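Local atomic coordinates of protein argonaute (Marinitoga piezophila, PDB entry 5I4A), a protein that cuts single-stranded DNA targets with the help of short guide RNAs carrying a 5'-hydroxyl, and may help defend the bacterium against invading mobile elements. Residues T591-T594 with I595-I599; K435-E438 with D439-K442; K498-E501 with K502-K506; Y219-S222 with K223-E227. One frame throughout, in Å; residues are numbered along the deposited sequence.

How the contacts relate
All four contacts are local, each between adjoining segments of the chain. Contacts 1, 2 and 3 belong to the PIWI domain and form a chain of touches. Y593 OH of contact 1 lies 3.3 Å from K442 CE of contact 2, and E441 O of contact 2 is 2.5 Å from Y503 OH of contact 3, a probable hydrogen bond. Contacts 1 and 3 do not touch; their nearest atoms are about 9 Å apart. Contact 4 stands alone in linker L2, its centre about 44 Å from that of contact 1. Its nearest atom is about 9 Å from the bound nucleic acid, against 19 to 22 Å for the others. None reaches the annotated active site.

Contact 1 (T591-T594 with I595-I599)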
loop_
_atom_site.group_PDB
_atom_site.type_symbol
_atom_site.label_atom_id
_atom_site.label_comp_id
_atom_site.label_asym_id
_atom_site.label_seq_id
_atom_site.Cartn_x
_atom_site.Cartn_y
_atom_site.Cartn_z
ATOM N N THR A 591 -8.446 2.548 -26.128
ATOM C CA THR A 591 -9.791 3.064 -25.935
ATOM C C THR A 591 -9.946 4.388 -26.679
ATOM O O THR A 591 -8.977 4.977 -27.171
ATOM C CB THR A 591 -10.104 3.272 -24.448
ATOM O OG1 THR A 591 -9.258 4.292 -23.910
ATOM C CG2 THR A 591 -9.913 1.987 -23.652
ATOM N N ASP A 592 -11.186 4.857 -26.764
ATOM C CA ASP A 592 -11.477 6.168 -27.329
ATOM C C ASP A 592 -11.280 7.296 -26.323
ATOM O O ASP A 592 -11.527 8.460 -26.654
ATOM C CB ASP A 592 -12.905 6.194 -27.872
ATOM C CG ASP A 592 -13.130 5.136 -28.938
ATOM O OD1 ASP A 592 -12.154 4.770 -29.633
ATOM O OD2 ASP A 592 -14.282 4.678 -29.090
ATOM N N TYR A 593 -10.840 6.975 -25.110
ATOM C CA TYR A 593 -10.537 7.986 -24.113
ATOM C C TYR A 593 -9.116 8.495 -24.294
ATOM O O TYR A 593 -8.209 7.739 -24.659
ATOM C CB TYR A 593 -10.691 7.418 -22.702
ATOM C CG TYR A 593 -12.109 7.120 -22.288
ATOM C CD1 TYR A 593 -13.028 8.146 -22.113
ATOM C CD2 TYR A 593 -12.523 5.819 -22.041
ATOM C CE1 TYR A 593 -14.324 7.881 -21.721
ATOM C CE2 TYR A 593 -13.818 5.545 -21.647
ATOM C CZ TYR A 593 -14.714 6.579 -21.488
ATOM O OH TYR A 593 -16.005 6.310 -21.095
ATOM N N THR A 594 -8.927 9.783 -24.038
ATOM C CA THR A 594 -7.584 10.329 -23.966
ATOM C C THR A 594 -6.927 9.893 -22.661
ATOM O O THR A 594 -7.588 9.416 -21.735
ATOM C CB THR A 594 -7.607 11.855 -24.051
ATOM O OG1 THR A 594 -8.140 12.395 -22.835
ATOM C CG2 THR A 594 -8.467 12.310 -25.223
ATOM N N ILE A 595 -5.604 10.055 -22.601
ATOM C CA ILE A 595 -4.879 9.764 -21.366
ATOM C C ILE A 595 -5.463 10.574 -20.218
ATOM O O ILE A 595 -5.768 10.037 -19.147
ATOM C CB ILE A 595 -3.375 10.039 -21.546
ATOM C CG1 ILE A 595 -2.804 9.189 -22.683
ATOM C CG2 ILE A 595 -2.622 9.773 -20.252
ATOM C CD1 ILE A 595 -3.074 7.712 -22.532
ATOM N N GLU A 596 -5.658 11.878 -20.441
ATOM C CA GLU A 596 -6.208 12.751 -19.406
ATOM C C GLU A 596 -7.545 12.236 -18.885
ATOM O O GLU A 596 -7.811 12.285 -17.678
ATOM C CB GLU A 596 -6.367 14.173 -19.947
ATOM C CG GLU A 596 -5.064 14.870 -20.306
ATOM C CD GLU A 596 -4.563 14.518 -21.695
ATOM O OE1 GLU A 596 -5.238 13.736 -22.397
ATOM O OE2 GLU A 596 -3.494 15.030 -22.087
ATOM N N GLU A 597 -8.402 11.744 -19.781
ATOM C CA GLU A 597 -9.700 11.229 -19.360
ATOM C C GLU A 597 -9.553 9.931 -18.577
ATOM O O GLU A 597 -10.255 9.719 -17.582
ATOM C CB GLU A 597 -10.599 11.027 -20.578
ATOM C CG GLU A 597 -11.080 12.319 -21.212
ATOM C CD GLU A 597 -11.640 12.106 -22.601
ATOM O OE1 GLU A 597 -11.251 11.114 -23.251
ATOM O OE2 GLU A 597 -12.467 12.930 -23.043
ATOM N N ILE A 598 -8.646 9.054 -19.011
ATOM C CA ILE A 598 -8.390 7.813 -18.283
ATOM C C ILE A 598 -7.865 8.118 -16.885
ATOM O O ILE A 598 -8.285 7.506 -15.897
ATOM C CB ILE A 598 -7.411 6.923 -19.068
ATOM C CG1 ILE A 598 -8.017 6.522 -20.413
ATOM C CG2 ILE A 598 -7.051 5.684 -18.262
ATOM C CD1 ILE A 598 -7.077 5.707 -21.284
ATOM N N ILE A 599 -6.934 9.069 -16.783
ATOM C CA ILE A 599 -6.369 9.423 -15.484
ATOM C C ILE A 599 -7.456 9.947 -14.554
ATOM O O ILE A 599 -7.478 9.631 -13.358
ATOM C CB ILE A 599 -5.236 10.450 -15.659
ATOM C CG1 ILE A 599 -4.134 9.888 -16.560
ATOM C CG2 ILE A 599 -4.673 10.862 -14.312
ATOM C CD1 ILE A 599 -3.520 8.605 -16.064
#
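T594 and E597 hold each other by two hydrogen bonds that run in opposite senses between backbone and side chain. The amide N of T594 donates to E597 OE1 over 2.8 Å, meeting that oxygen on its anti side and 28° out of the carboxylate plane. In return, the amide N of E597 donates to T594 OG1 at 3.1 Å. The threonine's first torsion (chi1 71°) makes this possible, since it sets OG1 between the backbone N and the carbonyl carbon, pointing at the first turn. E596, bent back at its second torsion, brings OE1 to 3.2 Å from the same hydroxyl, a weak contact at most.

This exchange is a capping box, with T594 as the N-cap of helix 595-605 in the PIWI domain. Its hydroxyl serves an amide of the first turn, where the helix has no earlier carbonyl of its own to offer. Regular helical bonding then takes over from I598 N to T594 O, 2.9 Å apart.

E597 OE1 also comes to the edge of the Y593 ring, in its plane and 3.6 Å from CD1, with ring and carboxylate planes 83° apart; the phenol OH itself is bonded to N443. The packing of I598 is van der Waals in kind: it lays CG1 against Y593 CB at 3.6 Å and ends with CD1 3.7 Å from T591 OG1, a hydroxyl bonded to N589. Cutting I598 back to alanine would probably open a gap beside Y593 CB and leave F515 and I586, of the neighbouring strands, with less to pack on.

Contact 2 (K435-E438 with D439-K442)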
loop_
_atom_site.group_PDB
_atom_site.type_symbol
_atom_site.label_atom_id
_atom_site.label_comp_id
_atom_site.label_asym_id
_atom_site.label_seq_id
_atom_site.Cartn_x
_atom_site.Cartn_y
_atom_site.Cartn_z
ATOM N N LYS A 435 -20.921 12.197 -9.708
ATOM C CA LYS A 435 -21.511 12.997 -10.775
ATOM C C LYS A 435 -20.784 12.777 -12.097
ATOM O O LYS A 435 -21.417 12.651 -13.152
ATOM C CB LYS A 435 -21.489 14.474 -10.386
ATOM C CG LYS A 435 -22.547 15.314 -11.070
ATOM C CD LYS A 435 -22.423 16.778 -10.678
ATOM C CE LYS A 435 -23.599 17.578 -11.207
ATOM N NZ LYS A 435 -23.917 17.192 -12.608
ATOM N N LYS A 436 -19.453 12.706 -12.055
ATOM C CA LYS A 436 -18.655 12.525 -13.260
ATOM C C LYS A 436 -18.589 11.077 -13.724
ATOM O O LYS A 436 -18.148 10.825 -14.852
ATOM C CB LYS A 436 -17.240 13.062 -13.030
ATOM C CG LYS A 436 -17.191 14.569 -12.837
ATOM C CD LYS A 436 -15.777 15.068 -12.589
ATOM C CE LYS A 436 -15.718 16.590 -12.692
ATOM N NZ LYS A 436 -14.356 17.126 -12.409
ATOM N N MET A 437 -19.008 10.123 -12.893
ATOM C CA MET A 437 -19.043 8.720 -13.283
ATOM C C MET A 437 -20.402 8.270 -13.803
ATOM O O MET A 437 -20.524 7.123 -14.249
ATOM C CB MET A 437 -18.640 7.828 -12.101
ATOM C CG MET A 437 -17.184 7.958 -11.685
ATOM S SD MET A 437 -16.044 7.426 -12.975
ATOM C CE MET A 437 -16.384 5.670 -13.038
ATOM N N GLU A 438 -21.415 9.139 -13.772
ATOM C CA GLU A 438 -22.770 8.715 -14.117
ATOM C C GLU A 438 -22.869 8.224 -15.558
ATOM O O GLU A 438 -23.746 7.414 -15.875
ATOM C CB GLU A 438 -23.747 9.866 -13.863
ATOM C CG GLU A 438 -25.214 9.496 -14.037
ATOM C CD GLU A 438 -26.153 10.441 -13.307
ATOM O OE1 GLU A 438 -25.654 11.361 -12.626
ATOM O OE2 GLU A 438 -27.387 10.264 -13.412
ATOM N N ASP A 439 -21.984 8.664 -16.445
ATOM C CA ASP A 439 -22.066 8.232 -17.833
ATOM C C ASP A 439 -20.950 7.267 -18.209
ATOM O O ASP A 439 -20.590 7.181 -19.387
ATOM C CB ASP A 439 -22.044 9.458 -18.763
ATOM C CG ASP A 439 -20.756 10.299 -18.639
ATOM O OD1 ASP A 439 -20.046 10.203 -17.626
ATOM O OD2 ASP A 439 -20.441 11.068 -19.567
ATOM N N LYS A 440 -20.399 6.537 -17.237
ATOM C CA LYS A 440 -19.282 5.626 -17.475
ATOM C C LYS A 440 -19.667 4.157 -17.312
ATOM O O LYS A 440 -18.800 3.324 -17.036
ATOM C CB LYS A 440 -18.106 5.957 -16.552
ATOM C CG LYS A 440 -17.635 7.401 -16.619
ATOM C CD LYS A 440 -17.276 7.795 -18.039
ATOM C CE LYS A 440 -16.534 9.120 -18.073
ATOM N NZ LYS A 440 -17.278 10.211 -17.383
ATOM N N GLU A 441 -20.949 3.819 -17.486
ATOM C CA GLU A 441 -21.388 2.438 -17.284
ATOM C C GLU A 441 -20.775 1.489 -18.307
ATOM O O GLU A 441 -20.660 0.285 -18.049
ATOM C CB GLU A 441 -22.916 2.357 -17.340
ATOM C CG GLU A 441 -23.512 0.975 -17.104
ATOM C CD GLU A 441 -25.029 0.997 -17.045
ATOM O OE1 GLU A 441 -25.679 0.554 -18.017
ATOM O OE2 GLU A 441 -25.573 1.470 -16.025
ATOM N N LYS A 442 -20.373 2.004 -19.469
ATOM C CA LYS A 442 -19.876 1.155 -20.545
ATOM C C LYS A 442 -18.495 0.573 -20.266
ATOM O O LYS A 442 -18.007 -0.227 -21.072
ATOM C CB LYS A 442 -19.841 1.947 -21.849
ATOM C CG LYS A 442 -18.976 3.195 -21.796
ATOM C CD LYS A 442 -19.133 4.012 -23.071
ATOM C CE LYS A 442 -18.542 5.405 -22.924
ATOM N NZ LYS A 442 -18.813 6.243 -24.124
#
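A type I beta turn running from M437 to K440 reverses the chain between strands 433-434 and 443-452 of the PIWI domain. Its defining bond joins K440 N to M437 O at 3.0 Å; the donor stands well above the carbonyl plane, 57° out of it, and N468 ND2 binds the same oxygen. The lysine side chain then closes the turn a second time. Bends at its second and fourth torsions (-56° and -54°) curl it back over the turn, so that NZ reaches K436 O at 2.7 Å, nearly along the C=O axis. The same ammonium forms a salt bridge to D439 OD1 at 2.8 Å, met on the syn side of the carboxylate. Nearer the backbone, the aliphatic part crosses M437 at about a right angle: the methionine, bent twice, puts CE 3.9 Å from K440 CB and SD 4.0 Å from K440 CG. M437 itself is buried against Y445 and against L604 of helix 595-605. A leucine in place of K440 would probably leave K436 O and D439 OD1, which lie 3.4 Å apart, facing each other without their shared donor. The shared ammonium probably offsets the repulsion between two acceptors this close, and the arrangement is likely to favour a charged lysine and an ionised aspartate.

Contact 3 (K498-E501 with K502-K506); sequences KAFE and KYIEK
The shortest polar bond across the contact runs from E505 N to E501 O, 2.6 Å long. One residue back, I504 N donates to F500 O with the donor in the carbonyl plane and an almost straight N-H...O angle (171°). These are ordinary i to i+4 bonds of a helix, and the side chains repeat the spacing. I504, with CG1 set beside its own backbone N (chi1 -53°), sends CD1 to the edge of the F500 ring, in the ring plane and 3.5 Å from CD1 of that ring. The same methyl lies 3.8 Å from E501 OE2, so it sits between the ring and the carboxylate.

The helix is 485-507, packed across the sheet of the RNase H fold that makes up the PIWI domain. A499 faces I463 and A465 of strand 458-466, while Y503 rests on L473 and bonds through OH to E441 O. F500 leans instead on P511 and T538 in nearby loops. K502, which touches Y474, packs CG 3.2 Å from K498 O, and its NZ makes a long salt bridge, 3.6 Å, to E505 OE2. K506 NZ is paired with both D467 and D471.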
loop_
_atom_site.group_PDB
_atom_site.type_symbol
_atom_site.label_atom_id
_atom_site.label_comp_id
_atom_site.label_asym_id
_atom_site.label_seq_id
_atom_site.Cartn_x
_atom_site.Cartn_y
_atom_site.Cartn_z
ATOM N N LYS A 498 -13.659 -14.498 -16.443
ATOM C CA LYS A 498 -14.747 -14.607 -15.477
ATOM C C LYS A 498 -15.326 -13.235 -15.146
ATOM O O LYS A 498 -16.547 -13.041 -15.165
ATOM C CB LYS A 498 -14.258 -15.318 -14.213
ATOM C CG LYS A 498 -13.780 -16.741 -14.467
ATOM C CD LYS A 498 -14.357 -17.719 -13.465
ATOM C CE LYS A 498 -13.371 -18.038 -12.358
ATOM N NZ LYS A 498 -14.004 -18.865 -11.292
ATOM N N ALA A 499 -14.459 -12.265 -14.850
ATOM C CA ALA A 499 -14.926 -10.908 -14.582
ATOM C C ALA A 499 -15.645 -10.326 -15.791
ATOM O O ALA A 499 -16.687 -9.672 -15.651
ATOM C CB ALA A 499 -13.752 -10.019 -14.178
ATOM N N PHE A 500 -15.096 -10.551 -16.987
ATOM C CA PHE A 500 -15.745 -10.121 -18.221
ATOM C C PHE A 500 -17.169 -10.659 -18.304
ATOM O O PHE A 500 -18.115 -9.917 -18.593
ATOM C CB PHE A 500 -14.921 -10.595 -19.420
ATOM C CG PHE A 500 -15.011 -9.700 -20.623
ATOM C CD1 PHE A 500 -16.126 -9.723 -21.442
ATOM C CD2 PHE A 500 -13.964 -8.852 -20.946
ATOM C CE1 PHE A 500 -16.204 -8.906 -22.554
ATOM C CE2 PHE A 500 -14.036 -8.032 -22.056
ATOM C CZ PHE A 500 -15.158 -8.060 -22.860
ATOM N N GLU A 501 -17.338 -11.957 -18.037
ATOM C CA GLU A 501 -18.659 -12.567 -18.136
ATOM C C GLU A 501 -19.620 -11.971 -17.114
ATOM O O GLU A 501 -20.810 -11.795 -17.402
ATOM C CB GLU A 501 -18.549 -14.081 -17.958
ATOM C CG GLU A 501 -19.502 -14.873 -18.838
ATOM C CD GLU A 501 -19.261 -14.624 -20.313
ATOM O OE1 GLU A 501 -18.085 -14.628 -20.733
ATOM O OE2 GLU A 501 -20.246 -14.407 -21.048
ATOM N N LYS A 502 -19.118 -11.650 -15.916
ATOM C CA LYS A 502 -19.951 -11.023 -14.893
ATOM C C LYS A 502 -20.538 -9.705 -15.382
ATOM O O LYS A 502 -21.723 -9.425 -15.160
ATOM C CB LYS A 502 -19.134 -10.802 -13.621
ATOM C CG LYS A 502 -18.640 -12.083 -12.970
ATOM C CD LYS A 502 -19.793 -12.877 -12.396
ATOM C CE LYS A 502 -19.342 -14.224 -11.865
ATOM N NZ LYS A 502 -20.505 -15.027 -11.407
ATOM N N TYR A 503 -19.719 -8.876 -16.034
ATOM C CA TYR A 503 -20.222 -7.632 -16.611
ATOM C C TYR A 503 -21.341 -7.914 -17.605
ATOM O O TYR A 503 -22.441 -7.362 -17.495
ATOM C CB TYR A 503 -19.079 -6.864 -17.284
ATOM C CG TYR A 503 -19.477 -5.510 -17.839
ATOM C CD1 TYR A 503 -20.154 -5.400 -19.051
ATOM C CD2 TYR A 503 -19.166 -4.339 -17.158
ATOM C CE1 TYR A 503 -20.518 -4.168 -19.559
ATOM C CE2 TYR A 503 -19.524 -3.099 -17.664
ATOM C CZ TYR A 503 -20.200 -3.022 -18.866
ATOM O OH TYR A 503 -20.561 -1.797 -19.377
ATOM N N ILE A 504 -21.065 -8.766 -18.595
ATOM C CA ILE A 504 -22.100 -9.191 -19.535
ATOM C C ILE A 504 -23.299 -9.740 -18.775
ATOM O O ILE A 504 -24.453 -9.412 -19.072
ATOM C CB ILE A 504 -21.536 -10.235 -20.515
ATOM C CG1 ILE A 504 -20.264 -9.717 -21.187
ATOM C CG2 ILE A 504 -22.588 -10.621 -21.548
ATOM C CD1 ILE A 504 -19.434 -10.809 -21.821
ATOM N N GLU A 505 -23.032 -10.581 -17.773
ATOM C CA GLU A 505 -24.097 -11.138 -16.948
ATOM C C GLU A 505 -24.932 -10.038 -16.304
ATOM O O GLU A 505 -26.153 -10.176 -16.169
ATOM C CB GLU A 505 -23.487 -12.058 -15.892
ATOM C CG GLU A 505 -24.462 -12.658 -14.922
ATOM C CD GLU A 505 -23.826 -13.762 -14.113
ATOM O OE1 GLU A 505 -23.700 -14.885 -14.644
ATOM O OE2 GLU A 505 -23.432 -13.507 -12.956
ATOM N N LYS A 506 -24.303 -8.932 -15.923
ATOM C CA LYS A 506 -25.056 -7.838 -15.325
ATOM C C LYS A 506 -25.641 -6.882 -16.355
ATOM O O LYS A 506 -26.715 -6.318 -16.123
ATOM C CB LYS A 506 -24.170 -7.048 -14.356
ATOM C CG LYS A 506 -24.903 -5.886 -13.684
ATOM C CD LYS A 506 -24.097 -5.201 -12.605
ATOM C CE LYS A 506 -24.956 -4.255 -11.794
ATOM N NZ LYS A 506 -24.184 -3.575 -10.730
#

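Contact 4 (Y219-S222 with K223-E227); sequences YGFS and KEVHE
The imidazole of H226 carries the S222 carbonyl oxygen over one face, with CG and CD2 of the ring each 3.2 Å from S222 O. The histidine's first torsion (chi1 -71°) is what brings the ring there: CG stands beside the backbone N, whose own hydrogen goes to the same oxygen at 2.8 Å. The phenyl ring of F221 is approached obliquely by V225: V225 CG2 comes within 3.5 Å of F221 CD2. That methyl also lies close to F221 O, the acceptor of the bond from V225 N at 3.3 Å, with the donor in the carbonyl plane.

F221 holds the N-cap position of helix 222-231 but has no polar side chain to offer the first turn. A water probably does part of this, accepting from K223 N at 3.0 Å and reaching back by a weak bond to G220 O. G220 has positive phi (79°), a conformation that favours glycine and lets the chain turn from one helix to the next. Farther along, K223 NZ and E227 OE2 form a long salt bridge of 3.6 Å.

The contact forms the short turn between helices 213-218 and 222-231 of linker L2. F221, S222 and V225 lean on A216 of helix 213-218, while F221 packs on L121 and N124 in the linker L1 loop between strands 111-120 and 127-140, whose D122 and S123 amides are held by the carboxylate of E224.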
loop_
_atom_site.group_PDB
_atom_site.type_symbol
_atom_site.label_atom_id
_atom_site.label_comp_id
_atom_site.label_asym_id
_atom_site.label_seq_id
_atom_site.Cartn_x
_atom_site.Cartn_y
_atom_site.Cartn_z
ATOM N N TYR A 219 6.607 3.903 23.428
ATOM C CA TYR A 219 7.643 4.243 24.394
ATOM C C TYR A 219 7.658 5.724 24.751
ATOM O O TYR A 219 8.601 6.184 25.403
ATOM C CB TYR A 219 9.011 3.803 23.866
ATOM C CG TYR A 219 9.027 2.345 23.469
ATOM C CD1 TYR A 219 8.983 1.344 24.431
ATOM C CD2 TYR A 219 9.068 1.968 22.135
ATOM C CE1 TYR A 219 8.987 0.009 24.072
ATOM C CE2 TYR A 219 9.070 0.638 21.767
ATOM C CZ TYR A 219 9.031 -0.337 22.739
ATOM O OH TYR A 219 9.036 -1.663 22.371
ATOM N N GLY A 220 6.645 6.479 24.333
ATOM C CA GLY A 220 6.419 7.801 24.885
ATOM C C GLY A 220 7.293 8.914 24.355
ATOM O O GLY A 220 7.557 9.877 25.083
ATOM N N PHE A 221 7.748 8.825 23.103
ATOM C CA PHE A 221 8.474 9.935 22.495
ATOM C C PHE A 221 7.915 10.305 21.125
ATOM O O PHE A 221 8.616 10.934 20.325
ATOM C CB PHE A 221 9.976 9.633 22.410
ATOM C CG PHE A 221 10.323 8.421 21.589
ATOM C CD1 PHE A 221 10.371 7.164 22.167
ATOM C CD2 PHE A 221 10.641 8.546 20.246
ATOM C CE1 PHE A 221 10.708 6.052 21.414
ATOM C CE2 PHE A 221 10.981 7.440 19.489
ATOM C CZ PHE A 221 11.013 6.190 20.074
ATOM N N SER A 222 6.657 9.953 20.847
ATOM C CA SER A 222 6.039 10.292 19.569
ATOM C C SER A 222 5.832 11.791 19.388
ATOM O O SER A 222 5.731 12.252 18.246
ATOM C CB SER A 222 4.699 9.568 19.426
ATOM O OG SER A 222 3.877 9.790 20.560
ATOM N N LYS A 223 5.758 12.559 20.478
ATOM C CA LYS A 223 5.596 14.005 20.348
ATOM C C LYS A 223 6.787 14.624 19.628
ATOM O O LYS A 223 6.620 15.402 18.682
ATOM C CB LYS A 223 5.404 14.644 21.724
ATOM C CG LYS A 223 5.718 16.135 21.763
ATOM C CD LYS A 223 5.218 16.777 23.046
ATOM C CE LYS A 223 5.724 18.203 23.194
ATOM N NZ LYS A 223 7.088 18.250 23.786
ATOM N N GLU A 224 8.003 14.282 20.059
ATOM C CA GLU A 224 9.183 14.796 19.375
ATOM C C GLU A 224 9.309 14.212 17.974
ATOM O O GLU A 224 9.797 14.891 17.063
ATOM C CB GLU A 224 10.439 14.509 20.196
ATOM C CG GLU A 224 11.632 15.373 19.821
ATOM C CD GLU A 224 12.833 15.134 20.713
ATOM O OE1 GLU A 224 12.725 14.324 21.657
ATOM O OE2 GLU A 224 13.890 15.753 20.467
ATOM N N VAL A 225 8.869 12.964 17.779
ATOM C CA VAL A 225 8.876 12.371 16.445
ATOM C C VAL A 225 7.952 13.146 15.514
ATOM O O VAL A 225 8.281 13.386 14.345
ATOM C CB VAL A 225 8.489 10.881 16.522
ATOM C CG1 VAL A 225 8.309 10.296 15.127
ATOM C CG2 VAL A 225 9.543 10.103 17.289
ATOM N N HIS A 226 6.785 13.558 16.019
ATOM C CA HIS A 226 5.861 14.339 15.202
ATOM C C HIS A 226 6.407 15.735 14.924
ATOM O O HIS A 226 6.315 16.228 13.794
ATOM C CB HIS A 226 4.496 14.419 15.885
ATOM C CG HIS A 226 3.738 13.128 15.876
ATOM N ND1 HIS A 226 3.809 12.231 14.832
ATOM C CD2 HIS A 226 2.894 12.583 16.784
ATOM C CE1 HIS A 226 3.041 11.189 15.095
ATOM N NE2 HIS A 226 2.475 11.378 16.274
ATOM N N GLU A 227 6.973 16.391 15.943
ATOM C CA GLU A 227 7.537 17.725 15.753
ATOM C C GLU A 227 8.611 17.718 14.672
ATOM O O GLU A 227 8.606 18.560 13.766
ATOM C CB GLU A 227 8.112 18.245 17.069
ATOM C CG GLU A 227 7.077 18.830 18.013
ATOM C CD GLU A 227 7.540 18.834 19.455
ATOM O OE1 GLU A 227 8.685 18.405 19.718
ATOM O OE2 GLU A 227 6.755 19.260 20.328
HETATM O O HOH W 1 6.166 12.096 23.389
#